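Local structure of chitooligosaccharide oxidase (Gibberella zeae, 6Y0R) at residues W46-T51 / L112-S117; N54-F59 / A415-D420; C197-T200 / L205-G208; I233-I238 / V316-G321; L251-E256 / V297-G302. The protein oxidises the C1 hydroxyl of chitooligosaccharides to lactones with a covalently bound FAD, reducing molecular oxygen to hydrogen peroxide. All coordinates share one frame; numbering follows the deposited sequence.

Contact 1: W46-T51 / L112-S117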
# COMPACT_ATOMS: atom_id res chain seq x y z
N TRP A 46 8.50 22.38 10.16
CA TRP A 46 9.18 21.73 9.01
C TRP A 46 9.65 20.32 9.40
O TRP A 46 9.45 19.41 8.59
CB TRP A 46 10.36 22.57 8.52
CG TRP A 46 11.02 22.04 7.29
CD1 TRP A 46 11.91 21.00 7.19
CD2 TRP A 46 10.85 22.55 5.96
NE1 TRP A 46 12.31 20.85 5.89
CE2 TRP A 46 11.64 21.76 5.11
CE3 TRP A 46 10.08 23.59 5.40
CZ2 TRP A 46 11.74 22.01 3.73
CZ3 TRP A 46 10.16 23.82 4.05
CH2 TRP A 46 10.97 23.03 3.22
N LYS A 47 10.28 20.14 10.55
CA LYS A 47 10.74 18.81 11.03
C LYS A 47 9.52 17.90 11.24
O LYS A 47 9.60 16.72 10.89
CB LYS A 47 11.58 18.92 12.29
CG LYS A 47 12.89 19.66 12.06
CD LYS A 47 14.02 19.21 12.96
CE LYS A 47 15.29 19.99 12.69
NZ LYS A 47 15.76 20.68 13.92
N GLU A 48 8.44 18.44 11.80
CA GLU A 48 7.21 17.65 12.07
C GLU A 48 6.62 17.09 10.75
O GLU A 48 6.25 15.90 10.71
CB GLU A 48 6.25 18.56 12.84
CG GLU A 48 4.94 17.92 13.17
CD GLU A 48 4.04 18.77 14.03
OE1 GLU A 48 3.94 18.46 15.22
OE2 GLU A 48 3.45 19.73 13.51
N ASP A 49 6.53 17.90 9.70
CA ASP A 49 5.91 17.49 8.41
C ASP A 49 6.95 16.93 7.44
O ASP A 49 6.55 16.25 6.47
CB ASP A 49 5.17 18.67 7.79
CG ASP A 49 4.07 19.20 8.69
OD1 ASP A 49 3.41 18.36 9.36
OD2 ASP A 49 3.86 20.44 8.71
N GLY A 50 8.23 17.24 7.64
CA GLY A 50 9.27 17.12 6.61
C GLY A 50 10.29 16.06 6.92
O GLY A 50 11.34 16.05 6.26
N THR A 51 10.02 15.18 7.90
CA THR A 51 10.90 14.05 8.23
C THR A 51 10.26 12.78 7.67
O THR A 51 9.19 12.40 8.15
CB THR A 51 11.15 13.90 9.73
OG1 THR A 51 11.68 15.15 10.19
CG2 THR A 51 12.14 12.79 10.00
N LEU A 112 -1.00 16.84 3.66
CA LEU A 112 -2.49 16.75 3.73
C LEU A 112 -2.98 16.25 5.10
O LEU A 112 -4.19 16.11 5.24
CB LEU A 112 -3.04 15.85 2.62
CG LEU A 112 -2.74 16.33 1.20
CD1 LEU A 112 -3.09 15.28 0.17
CD2 LEU A 112 -3.47 17.65 0.92
N ASP A 113 -2.11 15.93 6.04
CA ASP A 113 -2.54 15.22 7.28
C ASP A 113 -3.30 16.16 8.24
O ASP A 113 -3.82 15.61 9.23
CB ASP A 113 -1.43 14.46 8.00
CG ASP A 113 -0.35 15.25 8.70
OD1 ASP A 113 -0.47 16.51 8.79
OD2 ASP A 113 0.66 14.61 9.14
N ARG A 114 -3.47 17.46 7.94
CA ARG A 114 -4.42 18.31 8.72
C ARG A 114 -5.86 18.05 8.27
O ARG A 114 -6.81 18.51 8.95
CB ARG A 114 -4.08 19.79 8.59
CG ARG A 114 -2.64 20.18 8.88
CD ARG A 114 -2.08 19.73 10.21
NE ARG A 114 -0.89 20.47 10.57
CZ ARG A 114 0.35 20.12 10.25
NH1 ARG A 114 1.36 20.88 10.61
NH2 ARG A 114 0.59 19.00 9.56
N MET A 115 -6.06 17.42 7.12
CA MET A 115 -7.39 17.18 6.54
C MET A 115 -7.70 15.68 6.65
O MET A 115 -7.26 14.89 5.80
CB MET A 115 -7.42 17.70 5.10
CG MET A 115 -7.53 19.20 5.05
SD MET A 115 -7.65 19.77 3.32
CE MET A 115 -5.95 19.50 2.90
N TYR A 116 -8.47 15.30 7.68
CA TYR A 116 -8.63 13.87 8.05
C TYR A 116 -10.12 13.58 8.29
O TYR A 116 -10.43 12.59 8.96
CB TYR A 116 -7.71 13.51 9.22
CG TYR A 116 -7.83 14.36 10.46
CD1 TYR A 116 -8.87 14.17 11.35
CD2 TYR A 116 -6.86 15.30 10.76
CE1 TYR A 116 -8.98 14.95 12.49
CE2 TYR A 116 -6.96 16.09 11.90
CZ TYR A 116 -8.01 15.90 12.76
OH TYR A 116 -8.06 16.67 13.89
N SER A 117 -11.01 14.36 7.67
CA SER A 117 -12.48 14.20 7.82
C SER A 117 -12.92 12.84 7.29
O SER A 117 -12.50 12.45 6.18
CB SER A 117 -13.20 15.32 7.09
OG SER A 117 -14.58 15.04 7.05
O HOH W 1 2.71 15.97 10.19
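R114 meets D49 as a bidentate, end-on pair, the core of a salt-bridge network (E48, D49, D113, R114) that ties helix 44-50 to the type I turn L112-M115 beside the FAD pocket. It illustrates how one guanidinium can gather several carboxylates. The shorter bond runs from R114 NH2 to D49 OD1, 2.9 Å, almost in the guanidinium plane though tilted from that of the carboxylate; the longer, from R114 NH1 to the syn lone pair of D49 OD2, is 3.2 Å. The two planes are turned about 50° from each other, so the grip is twisted rather than flat. R114 gets there by folding its chain at chi2 (-53°), and the same NH2 also forms a salt bridge with the preceding residue, donating to the syn lone pair of D113 OD1 at 2.8 Å. NH2 thus serves two acids at once, and its charge probably makes the proximity of D49 and D113 tolerable. E48, extended from its helix, adds only a long charge contact from outside the guanidinium plane. R133 is a second cationic partner of D113. Water W1 joins the two acids on another path, 2.6 Å from D49 OD1 and 2.7 Å from D113 OD2.

Contact 2: N54-F59 / A415-D420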
# COMPACT_ATOMS: atom_id res chain seq x y z
N ASN A 54 10.77 6.71 6.36
CA ASN A 54 11.96 5.84 6.21
C ASN A 54 13.23 6.68 6.47
O ASN A 54 13.51 7.57 5.68
CB ASN A 54 12.06 5.16 4.85
CG ASN A 54 13.11 4.07 4.79
OD1 ASN A 54 13.93 3.91 5.72
ND2 ASN A 54 13.04 3.24 3.75
N LEU A 55 13.91 6.41 7.58
CA LEU A 55 15.16 7.14 7.97
C LEU A 55 16.27 6.88 6.95
O LEU A 55 17.24 7.70 6.87
CB LEU A 55 15.53 6.66 9.38
CG LEU A 55 14.48 6.99 10.44
CD1 LEU A 55 14.84 6.39 11.81
CD2 LEU A 55 14.31 8.49 10.55
N ARG A 56 16.15 5.84 6.14
CA ARG A 56 17.13 5.60 5.05
C ARG A 56 17.01 6.65 3.94
O ARG A 56 17.99 6.82 3.18
CB ARG A 56 16.96 4.20 4.48
CG ARG A 56 18.10 3.76 3.57
CD ARG A 56 17.92 2.36 3.09
NE ARG A 56 16.80 2.20 2.14
CZ ARG A 56 16.86 2.45 0.85
NH1 ARG A 56 15.80 2.23 0.09
NH2 ARG A 56 17.96 2.98 0.30
N LEU A 57 15.86 7.30 3.78
CA LEU A 57 15.53 8.16 2.61
C LEU A 57 14.85 9.46 3.04
O LEU A 57 13.71 9.81 2.66
CB LEU A 57 14.68 7.35 1.63
CG LEU A 57 15.39 6.20 0.93
CD1 LEU A 57 14.40 5.41 0.08
CD2 LEU A 57 16.50 6.69 0.04
N PRO A 58 15.62 10.31 3.76
CA PRO A 58 15.18 11.68 4.00
C PRO A 58 15.34 12.54 2.75
O PRO A 58 16.24 12.29 1.91
CB PRO A 58 16.18 12.14 5.10
CG PRO A 58 17.42 11.42 4.72
CD PRO A 58 16.96 10.02 4.31
N PHE A 59 14.45 13.52 2.60
CA PHE A 59 14.47 14.50 1.49
C PHE A 59 14.08 15.86 2.04
O PHE A 59 13.43 15.95 3.10
CB PHE A 59 13.60 14.06 0.30
CG PHE A 59 14.08 12.84 -0.42
CD1 PHE A 59 15.26 12.86 -1.16
CD2 PHE A 59 13.37 11.63 -0.37
CE1 PHE A 59 15.74 11.73 -1.78
CE2 PHE A 59 13.87 10.50 -0.99
CZ PHE A 59 15.04 10.54 -1.72
N ALA A 415 21.68 3.28 12.87
CA ALA A 415 22.60 2.58 11.94
C ALA A 415 22.42 3.15 10.54
O ALA A 415 21.35 3.75 10.27
CB ALA A 415 22.36 1.09 11.99
N GLN A 416 23.44 3.01 9.70
CA GLN A 416 23.33 3.24 8.25
C GLN A 416 23.00 1.89 7.61
O GLN A 416 23.58 0.85 7.98
CB GLN A 416 24.59 3.89 7.66
CG GLN A 416 24.65 5.38 7.97
CD GLN A 416 25.85 6.06 7.38
OE1 GLN A 416 26.93 5.49 7.28
NE2 GLN A 416 25.68 7.32 7.00
N TYR A 417 22.03 1.89 6.70
CA TYR A 417 21.63 0.68 5.96
C TYR A 417 22.79 0.20 5.08
O TYR A 417 23.31 0.93 4.24
CB TYR A 417 20.36 0.95 5.14
CG TYR A 417 19.85 -0.34 4.55
CD1 TYR A 417 19.08 -1.19 5.32
CD2 TYR A 417 20.20 -0.74 3.27
CE1 TYR A 417 18.69 -2.43 4.84
CE2 TYR A 417 19.76 -1.94 2.76
CZ TYR A 417 18.99 -2.79 3.55
OH TYR A 417 18.61 -3.99 3.01
N PRO A 418 23.28 -1.05 5.22
CA PRO A 418 24.44 -1.48 4.43
C PRO A 418 24.07 -1.93 3.01
O PRO A 418 23.02 -2.50 2.84
CB PRO A 418 24.97 -2.65 5.25
CG PRO A 418 23.73 -3.25 5.88
CD PRO A 418 22.78 -2.09 6.13
N SER A 419 24.94 -1.72 2.02
CA SER A 419 24.61 -1.97 0.60
C SER A 419 24.49 -3.47 0.31
O SER A 419 23.75 -3.82 -0.65
CB SER A 419 25.58 -1.27 -0.35
OG SER A 419 26.92 -1.45 0.08
N ASP A 420 25.08 -4.36 1.12
CA ASP A 420 24.88 -5.82 0.93
C ASP A 420 23.42 -6.19 1.19
O ASP A 420 22.99 -7.21 0.66
CB ASP A 420 25.84 -6.72 1.73
CG ASP A 420 25.76 -6.61 3.25
OD1 ASP A 420 24.97 -5.81 3.76
OD2 ASP A 420 26.57 -7.29 3.91
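A type I turn, N54-L57, in the loop leading from helix 44-50 into the FAD-binding part of the fold meets the loop that leaves strand 403-411 of the seven-stranded antiparallel sheet. Here R56 and Y417 touch through their carbon atoms alone, a small surface contact that shows how an arginine can work as an apolar chain in its middle and as a donor at its end. R56 CD lies 3.5 Å from Y417 CB and 3.6 Å from Y417 CG, reaching the root of the ring obliquely, while R56 CG stands 3.9 Å from the same CB. The R56 chain runs straight through its first two torsions and then turns at chi3 (69°), a bend that swings the guanidinium off the line of the methylenes; guanidinium and ring planes end up 52° apart. L57 CG sits over the centre of the guanidinium, and P418 CD lies against one face of the tyrosine ring near its rim. An Asx turn shapes the first loop: R56 N donates to N54 OD1 at 3.0 Å. The polar ends have partners elsewhere. R56 NE binds the carbonyl of F339 and NH1 the hydroxyl of S450, whereas Y417 OH bonds to D409 OD2; Y340 of strand 338-346 touches both side chains. With guanidinium and phenol each anchored to other parts of the chain, what passes directly between R56 and Y417 is van der Waals contact between the arginine methylenes and the CB and ring root of Y417, with no hydrogen bond or salt bridge joining the two loops.

Contact 3: C197-T200 / L205-G208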
# COMPACT_ATOMS: atom_id res chain seq x y z
N CYS A 197 -14.55 13.01 -10.41
CA CYS A 197 -14.50 11.86 -11.30
C CYS A 197 -15.14 10.63 -10.64
O CYS A 197 -15.26 10.58 -9.40
CB CYS A 197 -13.08 11.65 -11.83
SG CYS A 197 -11.90 11.11 -10.55
N SER A 198 -15.55 9.71 -11.49
CA SER A 198 -16.33 8.51 -11.16
C SER A 198 -16.32 7.60 -12.38
O SER A 198 -15.71 7.97 -13.39
CB SER A 198 -17.73 8.89 -10.76
OG SER A 198 -18.44 9.29 -11.92
N LYS A 199 -16.95 6.45 -12.30
CA LYS A 199 -17.14 5.56 -13.46
C LYS A 199 -17.87 6.34 -14.56
O LYS A 199 -17.71 5.94 -15.73
CB LYS A 199 -17.86 4.27 -13.07
CG LYS A 199 -16.96 3.21 -12.45
CD LYS A 199 -17.73 2.20 -11.62
CE LYS A 199 -17.67 2.50 -10.13
NZ LYS A 199 -19.01 2.46 -9.48
N THR A 200 -18.60 7.42 -14.25
CA THR A 200 -19.53 8.06 -15.23
C THR A 200 -19.14 9.51 -15.53
O THR A 200 -19.80 10.14 -16.37
CB THR A 200 -20.99 7.98 -14.77
OG1 THR A 200 -21.11 8.82 -13.62
CG2 THR A 200 -21.43 6.56 -14.51
N LEU A 205 -9.73 9.70 -15.78
CA LEU A 205 -9.04 10.18 -14.56
C LEU A 205 -9.38 9.19 -13.44
O LEU A 205 -8.48 8.82 -12.68
CB LEU A 205 -9.51 11.57 -14.17
CG LEU A 205 -8.89 12.17 -12.91
CD1 LEU A 205 -7.38 12.33 -13.02
CD2 LEU A 205 -9.52 13.51 -12.64
N PHE A 206 -10.64 8.78 -13.33
CA PHE A 206 -11.06 7.87 -12.23
C PHE A 206 -10.36 6.51 -12.37
O PHE A 206 -9.97 5.92 -11.34
CB PHE A 206 -12.58 7.71 -12.22
CG PHE A 206 -13.08 6.98 -11.01
CD1 PHE A 206 -12.90 7.53 -9.76
CD2 PHE A 206 -13.71 5.76 -11.15
CE1 PHE A 206 -13.35 6.84 -8.64
CE2 PHE A 206 -14.18 5.08 -10.02
CZ PHE A 206 -14.02 5.65 -8.78
N TRP A 207 -10.23 6.01 -13.60
CA TRP A 207 -9.43 4.81 -13.91
C TRP A 207 -7.99 5.03 -13.39
O TRP A 207 -7.46 4.07 -12.77
CB TRP A 207 -9.48 4.51 -15.40
CG TRP A 207 -8.75 3.29 -15.82
CD1 TRP A 207 -9.19 2.01 -15.84
CD2 TRP A 207 -7.41 3.25 -16.32
NE1 TRP A 207 -8.23 1.18 -16.31
CE2 TRP A 207 -7.12 1.92 -16.61
CE3 TRP A 207 -6.46 4.25 -16.56
CZ2 TRP A 207 -5.87 1.52 -17.11
CZ3 TRP A 207 -5.24 3.86 -17.09
CH2 TRP A 207 -4.96 2.52 -17.33
N GLY A 208 -7.31 6.12 -13.78
CA GLY A 208 -5.91 6.30 -13.41
C GLY A 208 -5.72 6.42 -11.93
O GLY A 208 -4.66 5.97 -11.42
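F206 of helix 203-212 packs back on C197 and S198, where strand 194-197 ends and an ST turn begins, in a short strand-to-helix connection of the FAD-binding PCMH-type domain. The example shows a ring using its face and its edge for different partners. Over the face comes backbone carbon: S198 CA is 3.8 Å from the ring centroid, 18° off the normal, a CH-pi contact. At the edge lies sulfur, C197 SG being 3.8 Å from F206 CD1. The cysteine torsion (chi1 68°) sets SG between its own backbone N and carbonyl carbon, from where it also reaches L205, with SG 4.0 Å from L205 CG. F206 CB also packs on the residue just after the strand, 3.4 Å from S198 O. Strand 182-188 backs this buried half through A185, V187 and M182. The outer half is thinner. K199, on the exposed side, adds its backbone N, 3.5 Å from F206 CD2, and then a lone aliphatic touch, K199 CG to F206 CE2 at 4.1 Å, before its bent chain carries the amine onward. The turn is closed by T200 N, which donates to S198 OG at 3.0 Å with an N-H...O angle of 156°.

Contact 4: I233-I238 / V316-G321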
# COMPACT_ATOMS: atom_id res chain seq x y z
N ILE A 233 -15.41 -11.86 13.38
CA ILE A 233 -14.29 -12.02 12.41
C ILE A 233 -13.19 -12.65 13.23
O ILE A 233 -12.92 -12.21 14.34
CB ILE A 233 -13.90 -10.71 11.69
CG1 ILE A 233 -12.71 -10.99 10.78
CG2 ILE A 233 -13.61 -9.55 12.63
CD1 ILE A 233 -12.58 -10.02 9.64
N THR A 234 -12.62 -13.72 12.72
CA THR A 234 -11.68 -14.56 13.46
C THR A 234 -10.27 -14.36 12.90
O THR A 234 -10.03 -14.78 11.77
CB THR A 234 -12.13 -16.02 13.40
OG1 THR A 234 -13.46 -16.10 13.91
CG2 THR A 234 -11.21 -16.93 14.18
N TYR A 235 -9.35 -13.91 13.73
CA TYR A 235 -7.92 -13.89 13.35
C TYR A 235 -7.35 -15.22 13.76
O TYR A 235 -7.85 -15.88 14.70
CB TYR A 235 -7.16 -12.70 13.92
CG TYR A 235 -7.09 -12.60 15.41
CD1 TYR A 235 -6.14 -13.30 16.12
CD2 TYR A 235 -7.88 -11.66 16.07
CE1 TYR A 235 -6.00 -13.12 17.49
CE2 TYR A 235 -7.75 -11.48 17.44
CZ TYR A 235 -6.83 -12.24 18.15
OH TYR A 235 -6.67 -12.08 19.51
N PHE A 236 -6.33 -15.66 13.03
CA PHE A 236 -5.76 -16.99 13.30
C PHE A 236 -4.29 -17.00 12.92
O PHE A 236 -3.81 -16.17 12.18
CB PHE A 236 -6.52 -18.09 12.56
CG PHE A 236 -6.50 -18.02 11.06
CD1 PHE A 236 -7.47 -17.31 10.36
CD2 PHE A 236 -5.50 -18.66 10.34
CE1 PHE A 236 -7.44 -17.24 8.98
CE2 PHE A 236 -5.47 -18.60 8.95
CZ PHE A 236 -6.45 -17.88 8.28
N ASP A 237 -3.60 -17.97 13.52
CA ASP A 237 -2.16 -18.21 13.31
C ASP A 237 -1.91 -19.70 13.32
O ASP A 237 -2.60 -20.44 14.06
CB ASP A 237 -1.35 -17.48 14.38
CG ASP A 237 -1.48 -15.96 14.29
OD1 ASP A 237 -0.76 -15.35 13.42
OD2 ASP A 237 -2.38 -15.41 14.98
N ILE A 238 -0.95 -20.11 12.52
CA ILE A 238 -0.45 -21.51 12.49
C ILE A 238 1.06 -21.46 12.60
O ILE A 238 1.73 -20.99 11.66
CB ILE A 238 -0.89 -22.29 11.24
CG1 ILE A 238 -2.37 -22.11 10.92
CG2 ILE A 238 -0.56 -23.75 11.45
CD1 ILE A 238 -2.82 -22.79 9.67
N VAL A 316 -9.00 -4.77 13.84
CA VAL A 316 -8.13 -3.61 13.53
C VAL A 316 -7.16 -3.36 14.69
O VAL A 316 -5.97 -3.12 14.47
CB VAL A 316 -8.98 -2.37 13.24
CG1 VAL A 316 -8.14 -1.09 13.17
CG2 VAL A 316 -9.85 -2.58 12.02
N THR A 317 -7.65 -3.46 15.91
CA THR A 317 -6.82 -3.16 17.09
C THR A 317 -5.77 -4.27 17.19
O THR A 317 -4.63 -3.97 17.52
CB THR A 317 -7.76 -2.91 18.28
OG1 THR A 317 -8.53 -4.08 18.54
CG2 THR A 317 -8.66 -1.73 18.03
N HIS A 318 -6.15 -5.53 17.00
CA HIS A 318 -5.24 -6.68 17.17
C HIS A 318 -4.06 -6.52 16.22
O HIS A 318 -2.93 -6.68 16.65
CB HIS A 318 -5.98 -7.99 16.92
CG HIS A 318 -5.05 -9.14 16.79
ND1 HIS A 318 -4.34 -9.63 17.88
CD2 HIS A 318 -4.72 -9.92 15.72
CE1 HIS A 318 -3.62 -10.67 17.48
NE2 HIS A 318 -3.84 -10.88 16.17
N PHE A 319 -4.33 -6.20 14.97
CA PHE A 319 -3.26 -6.13 13.93
C PHE A 319 -2.48 -4.82 14.00
O PHE A 319 -1.44 -4.74 13.31
CB PHE A 319 -3.82 -6.41 12.54
CG PHE A 319 -4.10 -7.86 12.24
CD1 PHE A 319 -3.06 -8.77 12.19
CD2 PHE A 319 -5.38 -8.33 12.03
CE1 PHE A 319 -3.30 -10.11 11.95
CE2 PHE A 319 -5.62 -9.66 11.76
CZ PHE A 319 -4.57 -10.56 11.71
N ALA A 320 -2.91 -3.83 14.77
CA ALA A 320 -2.16 -2.56 14.93
C ALA A 320 -0.90 -2.86 15.74
O ALA A 320 0.12 -2.19 15.51
CB ALA A 320 -3.01 -1.50 15.58
N GLY A 321 -1.00 -3.82 16.65
CA GLY A 321 0.10 -4.18 17.56
C GLY A 321 -0.11 -3.56 18.93
O GLY A 321 -0.73 -2.48 19.02
O HOH W 2 -3.26 -13.00 13.81
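The phenol ring of Y235 and the imidazole of H318 lie face to face, centroids 3.5 Å apart and planes within 8° of parallel, joining an inner strand of the seven-stranded antiparallel sheet (233-239) to helix 312-320. H318 CD2 sits over the centre of the tyrosine ring, and H318 NE2 comes within 3.3 Å of Y235 CD1. The same CD2 also stands 3.8 Å above the centre of one face of the F319 ring, so imidazole carbon touches both aromatic neighbours. At the imidazole edge, in its plane, is water W2, 3.2 Å from H318 NE2 and 2.8 Å from D237 OD2, to which it donates. Two torsions bring the rings together: H318 carries CG away from its backbone N (chi1 167°), reaching across to the strand, while Y235 CG takes the crowded position between N and carbonyl carbon. At the side of the stack, by the CD2 edge of the imidazole, F319 CZ packs on Y235 CB at 4.0 Å. This helix end is also near the flavin, since F319 and A320 touch T153 and P155, flanking C154, a flavin attachment point by similarity. As a case of mixed stacking, the contact unites dispersion between parallel rings with a water-mediated polar link at the rim. Together these probably restrict rotation of the H318 ring, and the acid of D237 is coupled to it through solvent rather than directly.

Contact 5: L251-E256 / V297-G302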
# COMPACT_ATOMS: atom_id res chain seq x y z
N LEU A 251 4.80 -24.79 1.36
CA LEU A 251 4.45 -23.53 0.63
C LEU A 251 3.57 -23.84 -0.58
O LEU A 251 2.56 -23.13 -0.82
CB LEU A 251 5.73 -22.82 0.17
CG LEU A 251 6.63 -22.31 1.29
CD1 LEU A 251 8.00 -21.92 0.74
CD2 LEU A 251 5.98 -21.15 2.01
N TYR A 252 3.88 -24.92 -1.28
CA TYR A 252 3.07 -25.31 -2.45
C TYR A 252 1.66 -25.67 -2.00
O TYR A 252 0.69 -25.25 -2.61
CB TYR A 252 3.73 -26.46 -3.20
CG TYR A 252 3.00 -26.84 -4.47
CD1 TYR A 252 3.17 -26.10 -5.62
CD2 TYR A 252 2.16 -27.93 -4.52
CE1 TYR A 252 2.51 -26.45 -6.79
CE2 TYR A 252 1.46 -28.27 -5.66
CZ TYR A 252 1.68 -27.55 -6.81
OH TYR A 252 1.01 -27.87 -7.96
N ASP A 253 1.53 -26.41 -0.90
CA ASP A 253 0.21 -26.82 -0.39
C ASP A 253 -0.57 -25.60 0.10
O ASP A 253 -1.77 -25.51 -0.16
CB ASP A 253 0.33 -27.82 0.75
CG ASP A 253 0.79 -29.19 0.30
OD1 ASP A 253 0.68 -29.50 -0.93
OD2 ASP A 253 1.27 -29.93 1.19
N PHE A 254 0.13 -24.65 0.70
CA PHE A 254 -0.48 -23.36 1.10
C PHE A 254 -1.06 -22.67 -0.13
O PHE A 254 -2.22 -22.23 -0.16
CB PHE A 254 0.59 -22.50 1.78
CG PHE A 254 0.14 -21.16 2.31
CD1 PHE A 254 -0.66 -21.05 3.43
CD2 PHE A 254 0.54 -20.01 1.67
CE1 PHE A 254 -1.04 -19.80 3.90
CE2 PHE A 254 0.16 -18.75 2.15
CZ PHE A 254 -0.65 -18.66 3.26
N GLN A 255 -0.23 -22.49 -1.16
CA GLN A 255 -0.68 -21.87 -2.42
C GLN A 255 -1.90 -22.61 -3.01
O GLN A 255 -2.86 -21.94 -3.43
CB GLN A 255 0.48 -21.87 -3.39
CG GLN A 255 0.05 -21.58 -4.81
CD GLN A 255 1.17 -21.75 -5.80
OE1 GLN A 255 1.37 -22.83 -6.38
NE2 GLN A 255 1.95 -20.72 -5.95
N GLU A 256 -1.83 -23.93 -3.13
CA GLU A 256 -2.92 -24.72 -3.78
C GLU A 256 -4.20 -24.59 -2.97
O GLU A 256 -5.29 -24.53 -3.59
CB GLU A 256 -2.51 -26.18 -3.92
CG GLU A 256 -1.36 -26.36 -4.90
CD GLU A 256 -1.62 -25.75 -6.26
OE1 GLU A 256 -0.95 -24.77 -6.62
OE2 GLU A 256 -2.50 -26.24 -6.97
N VAL A 297 -4.50 -27.88 7.42
CA VAL A 297 -3.88 -28.54 8.61
C VAL A 297 -3.50 -29.97 8.23
O VAL A 297 -2.36 -30.41 8.53
CB VAL A 297 -4.86 -28.46 9.79
CG1 VAL A 297 -4.43 -29.35 10.93
CG2 VAL A 297 -5.09 -27.02 10.20
N GLN A 298 -4.39 -30.70 7.56
CA GLN A 298 -4.13 -32.11 7.16
C GLN A 298 -3.00 -32.17 6.12
O GLN A 298 -2.23 -33.13 6.12
CB GLN A 298 -5.42 -32.79 6.69
CG GLN A 298 -6.33 -33.16 7.85
CD GLN A 298 -6.94 -34.54 7.69
OE1 GLN A 298 -6.41 -35.41 7.00
NE2 GLN A 298 -8.10 -34.75 8.29
N LYS A 299 -2.86 -31.18 5.24
CA LYS A 299 -1.74 -31.17 4.30
C LYS A 299 -0.41 -31.11 5.07
O LYS A 299 0.57 -31.73 4.66
CB LYS A 299 -1.85 -29.99 3.31
CG LYS A 299 -2.93 -30.15 2.25
CD LYS A 299 -2.59 -31.29 1.33
CE LYS A 299 -3.64 -31.55 0.27
NZ LYS A 299 -3.07 -32.42 -0.79
N PHE A 300 -0.33 -30.25 6.09
CA PHE A 300 0.94 -29.97 6.79
C PHE A 300 1.34 -31.10 7.75
O PHE A 300 2.50 -31.56 7.68
CB PHE A 300 0.82 -28.65 7.54
CG PHE A 300 0.67 -27.40 6.71
CD1 PHE A 300 1.00 -27.35 5.35
CD2 PHE A 300 0.26 -26.24 7.34
CE1 PHE A 300 0.88 -26.14 4.67
CE2 PHE A 300 0.12 -25.05 6.65
CZ PHE A 300 0.48 -25.01 5.32
N GLY A 301 0.45 -31.46 8.66
CA GLY A 301 0.75 -32.42 9.74
C GLY A 301 1.39 -31.75 10.94
O GLY A 301 2.33 -30.89 10.77
N GLY A 302 0.95 -32.16 12.12
CA GLY A 302 1.60 -31.74 13.38
C GLY A 302 1.57 -30.24 13.62
O GLY A 302 2.50 -29.74 14.28
O HOH W 3 2.98 -30.31 3.21
O HOH W 4 0.07 -32.06 -1.78
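K299 is the first residue along 297-302 to meet helix 247-260, and it does so with the foot of its chain: K299 CB lies 3.8 Å from D253 OD2 as the two side chains cross at about a right angle. The pairing belongs to two helices of the seven-stranded sheet domain, 247-260 and the last turn of 286-300. The lysine bends at chi2 (-66°), which brings K299 CD to 4.1 Å from D253 CG. Its amine stops short of the acid; water W4 bridges instead, 2.8 Å from D253 OD1 and weakly bonded to K299 NZ. A second water, W3, donates to D253 OD2 at 2.7 Å and to K299 O at 3.2 Å, and Q249 supplies D253 OD1 with a further donor. Next comes F300, whose ring turns its edge to F254 N, while F300 CZ packs on F254 CB at 4.3 Å; W242 meets F300 edge-to-face. At G301 the helix ends with a positive phi, its N still bonded to V297 O. The contact exemplifies opposite charges kept apart, with D253 OD1 4.8 Å from K299 NZ and a weak water link between them; any attraction is probably modest, and a loose aromatic contact lies beside it.

In the fold
From the N terminus, contact 1 closes first, bringing the loop after strand 108-111 back to helix 44-50 in the FAD-binding part of the fold. Contact 2 starts inside that loop, at 54-59, but closes only at 415-420, so the two cross; it binds the FAD-binding part to the loop after strand 403-411. Within its long span fall the other three. Contact 3 closes a very short strand-to-helix connection in the FAD-binding domain. Contact 4 then joins strand 233-239 to helix 312-320, and contact 5, pairing helices 247-260 and 286-300, lies wholly within contact 4's loop. Contacts 1 and 5 stand about 45 Å apart between centres, on opposite sides of the chain's centre.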